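Local coordinates for protein cell divisionFtsK/SpoIIIE (Thermomonospora curvata, PDB 4NH0) that acts in ESX (type VII) protein secretion as a multi-domain ATPase with weak intrinsic activity, and might be the translocase subunit, at residues Lys317-Leu321 / Val422-Phe426. Sequence-based numbering, arbitrary orientation.
With SO4 (sulfate ion), chain C.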
ATOM      1  N   LYS A 317      48.775  -3.272  -9.265  1.00 89.46           N
ATOM      2  CA  LYS A 317      47.761  -2.378  -9.818  1.00 68.24           C
ATOM      3  C   LYS A 317      46.952  -1.719  -8.711  1.00 69.34           C
ATOM      4  O   LYS A 317      46.660  -0.527  -8.768  1.00 71.16           O
ATOM      5  CB  LYS A 317      46.831  -3.138 -10.765  1.00 75.69           C
ATOM      6  CG  LYS A 317      45.713  -2.288 -11.350  1.00 67.23           C
ATOM      7  CD  LYS A 317      44.781  -3.116 -12.220  1.00 69.09           C
ATOM      8  CE  LYS A 317      44.091  -4.202 -11.413  1.00 81.63           C
ATOM      9  NZ  LYS A 317      43.297  -3.641 -10.286  1.00 78.97           N
ATOM     10  N   SER A 318      46.597  -2.506  -7.702  1.00 76.97           N
ATOM     11  CA  SER A 318      45.849  -1.996  -6.562  1.00 79.81           C
ATOM     12  C   SER A 318      46.660  -0.958  -5.795  1.00 78.28           C
ATOM     13  O   SER A 318      46.138   0.085  -5.406  1.00 75.81           O
ATOM     14  CB  SER A 318      45.447  -3.142  -5.632  1.00 87.86           C
ATOM     15  OG  SER A 318      44.684  -2.669  -4.537  1.00 95.16           O
ATOM     16  N   GLU A 319      47.940  -1.246  -5.590  1.00 79.66           N
ATOM     17  CA  GLU A 319      48.810  -0.362  -4.823  1.00 74.41           C
ATOM     18  C   GLU A 319      49.120   0.925  -5.579  1.00 69.77           C
ATOM     19  O   GLU A 319      49.302   1.981  -4.974  1.00 77.01           O
ATOM     20  CB  GLU A 319      50.111  -1.081  -4.456  1.00 77.23           C
ATOM     21  CG  GLU A 319      51.042  -0.271  -3.568  1.00 76.71           C
ATOM     22  CD  GLU A 319      50.472  -0.028  -2.184  1.00 85.73           C
ATOM     23  OE1 GLU A 319      49.564  -0.779  -1.768  1.00 92.59           O
ATOM     24  OE2 GLU A 319      50.932   0.916  -1.509  1.00 82.46           O
ATOM     25  N   LEU A 320      49.179   0.834  -6.903  1.00 66.03           N
ATOM     26  CA  LEU A 320      49.436   2.006  -7.732  1.00 60.07           C
ATOM     27  C   LEU A 320      48.285   2.999  -7.644  1.00 65.59           C
ATOM     28  O   LEU A 320      48.502   4.204  -7.525  1.00 66.32           O
ATOM     29  CB  LEU A 320      49.665   1.601  -9.188  1.00 61.68           C
ATOM     30  CG  LEU A 320      49.855   2.765 -10.162  1.00 45.66           C
ATOM     31  CD1 LEU A 320      51.036   3.620  -9.739  1.00 47.11           C
ATOM     32  CD2 LEU A 320      50.038   2.265 -11.584  1.00 46.95           C
ATOM     33  N   LEU A 321      47.061   2.484  -7.704  1.00 62.29           N
ATOM     34  CA  LEU A 321      45.870   3.322  -7.647  1.00 58.57           C
ATOM     35  C   LEU A 321      45.752   4.035  -6.305  1.00 62.78           C
ATOM     36  O   LEU A 321      45.293   5.172  -6.238  1.00 56.81           O
ATOM     37  CB  LEU A 321      44.618   2.486  -7.913  1.00 55.96           C
ATOM     38  CG  LEU A 321      44.521   1.871  -9.309  1.00 48.29           C
ATOM     39  CD1 LEU A 321      43.286   0.995  -9.432  1.00 61.31           C
ATOM     40  CD2 LEU A 321      44.517   2.958 -10.369  1.00 45.42           C
ATOM     41  N   VAL A 422      37.940   7.008 -10.824  1.00 60.36           N
ATOM     42  CA  VAL A 422      38.777   5.820 -10.919  1.00 55.90           C
ATOM     43  C   VAL A 422      37.920   4.560 -10.932  1.00 67.96           C
ATOM     44  O   VAL A 422      37.421   4.130  -9.893  1.00 82.08           O
ATOM     45  CB  VAL A 422      39.777   5.745  -9.755  1.00 54.63           C
ATOM     46  CG1 VAL A 422      40.748   4.599  -9.965  1.00 48.63           C
ATOM     47  CG2 VAL A 422      40.526   7.058  -9.620  1.00 53.10           C
ATOM     48  N   LEU A 423      37.748   3.974 -12.112  1.00 57.94           N
ATOM     49  CA  LEU A 423      36.938   2.773 -12.251  1.00 63.42           C
ATOM     50  C   LEU A 423      37.825   1.555 -12.480  1.00 70.83           C
ATOM     51  O   LEU A 423      38.424   1.404 -13.545  1.00 79.53           O
ATOM     52  CB  LEU A 423      35.937   2.933 -13.401  1.00 61.33           C
ATOM     53  CG  LEU A 423      34.646   2.106 -13.365  1.00 62.75           C
ATOM     54  CD1 LEU A 423      33.635   2.678 -14.341  1.00 52.38           C
ATOM     55  CD2 LEU A 423      34.896   0.638 -13.672  1.00 68.75           C
ATOM     56  N   ASP A 424      37.905   0.689 -11.477  1.00 72.22           N
ATOM     57  CA  ASP A 424      38.702  -0.526 -11.578  1.00 79.34           C
ATOM     58  C   ASP A 424      37.882  -1.652 -12.199  1.00 85.66           C
ATOM     59  O   ASP A 424      36.661  -1.694 -12.045  1.00 85.60           O
ATOM     60  CB  ASP A 424      39.223  -0.945 -10.202  1.00 83.18           C
ATOM     61  CG  ASP A 424      40.436  -1.853 -10.286  1.00 88.67           C
ATOM     62  OD1 ASP A 424      40.671  -2.444 -11.360  1.00 91.38           O
ATOM     63  OD2 ASP A 424      41.157  -1.977  -9.274  1.00 82.51           O
ATOM     64  N   GLU A 425      38.564  -2.553 -12.902  1.00 95.57           N
ATOM     65  CA  GLU A 425      37.938  -3.713 -13.534  1.00 85.84           C
ATOM     66  C   GLU A 425      36.819  -3.329 -14.496  1.00 83.75           C
ATOM     67  O   GLU A 425      35.760  -3.954 -14.509  1.00 93.93           O
ATOM     68  CB  GLU A 425      37.393  -4.671 -12.471  1.00 86.54           C
ATOM     69  CG  GLU A 425      38.462  -5.282 -11.588  1.00104.91           C
ATOM     70  CD  GLU A 425      39.500  -6.043 -12.382  1.00112.95           C
ATOM     71  OE1 GLU A 425      40.646  -6.156 -11.901  1.00104.35           O
ATOM     72  OE2 GLU A 425      39.173  -6.528 -13.486  1.00 98.96           O
ATOM     73  N   PHE A 426      37.060  -2.303 -15.305  1.00 81.77           N
ATOM     74  CA  PHE A 426      36.064  -1.846 -16.265  1.00 77.90           C
ATOM     75  C   PHE A 426      35.896  -2.852 -17.397  1.00 83.72           C
ATOM     76  O   PHE A 426      34.887  -2.844 -18.101  1.00 86.69           O
ATOM     77  CB  PHE A 426      36.448  -0.480 -16.831  1.00 85.56           C
ATOM     78  CG  PHE A 426      37.528  -0.536 -17.871  1.00 84.54           C
ATOM     79  CD1 PHE A 426      38.851  -0.714 -17.506  1.00 90.02           C
ATOM     80  CD2 PHE A 426      37.221  -0.402 -19.214  1.00 70.94           C
ATOM     81  CE1 PHE A 426      39.845  -0.764 -18.461  1.00 94.83           C
ATOM     82  CE2 PHE A 426      38.210  -0.450 -20.173  1.00 73.14           C
ATOM     83  CZ  PHE A 426      39.524  -0.630 -19.796  1.00 87.46           C
TER
HETATM   84  S   SO4 C1401      47.540  -6.316  -8.042  1.00 91.48           S
HETATM   85  O1  SO4 C1401      47.899  -7.610  -7.472  1.00 91.39           O
HETATM   86  O2  SO4 C1401      46.191  -6.383  -8.590  1.00 93.72           O
HETATM   87  O3  SO4 C1401      47.597  -5.301  -6.998  1.00 72.82           O
HETATM   88  O4  SO4 C1401      48.479  -5.975  -9.106  1.00 86.91           O
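D424, L321 and K317 account for most of the 183 Å² buried where the first turn of helix 317-329 faces the end of strand 418-424. The axes of helix 317-321 and strand 422-424 run nearly antiparallel (170°) and come no nearer than 11.2 Å, so side chains bridge the gap. K317 NZ forms a salt bridge with D424, lying 2.9 Å from D424 OD2 and 3.1 Å from D424 OD1, although both hydrogen bonds are weak; a second, long salt bridge (4.0 Å) joins K317 NZ to E425 OE1. One turn on, L321 CD1 packs 3.7 Å from D424 OD2, while L321 CD2 meets V422 CG1 at 4.1 Å. Strand alternation explains the pattern: V422 and D424 point their CB atoms toward the helix, L423 away. Sequence and topology identify a Walker A motif, predicted to bind ATP, facing a Walker B strand ending at D424, followed in the loop by the inferred active-site residue E425. A sulfate, probably from the crystallisation liquor, occupies the P-loop, hydrogen-bonded by K317 N to O4 (2.7 Å), S318 N to O3 (3.1 Å), G314 and S315. K317 NZ, however, is 4.3 Å from sulfate O2. The Walker lysine is thus paired mainly with D424, E425 being a distant second partner, which suggests that its ammonium group would have to shift to engage a nucleotide phosphate as in other P-loop ATPases.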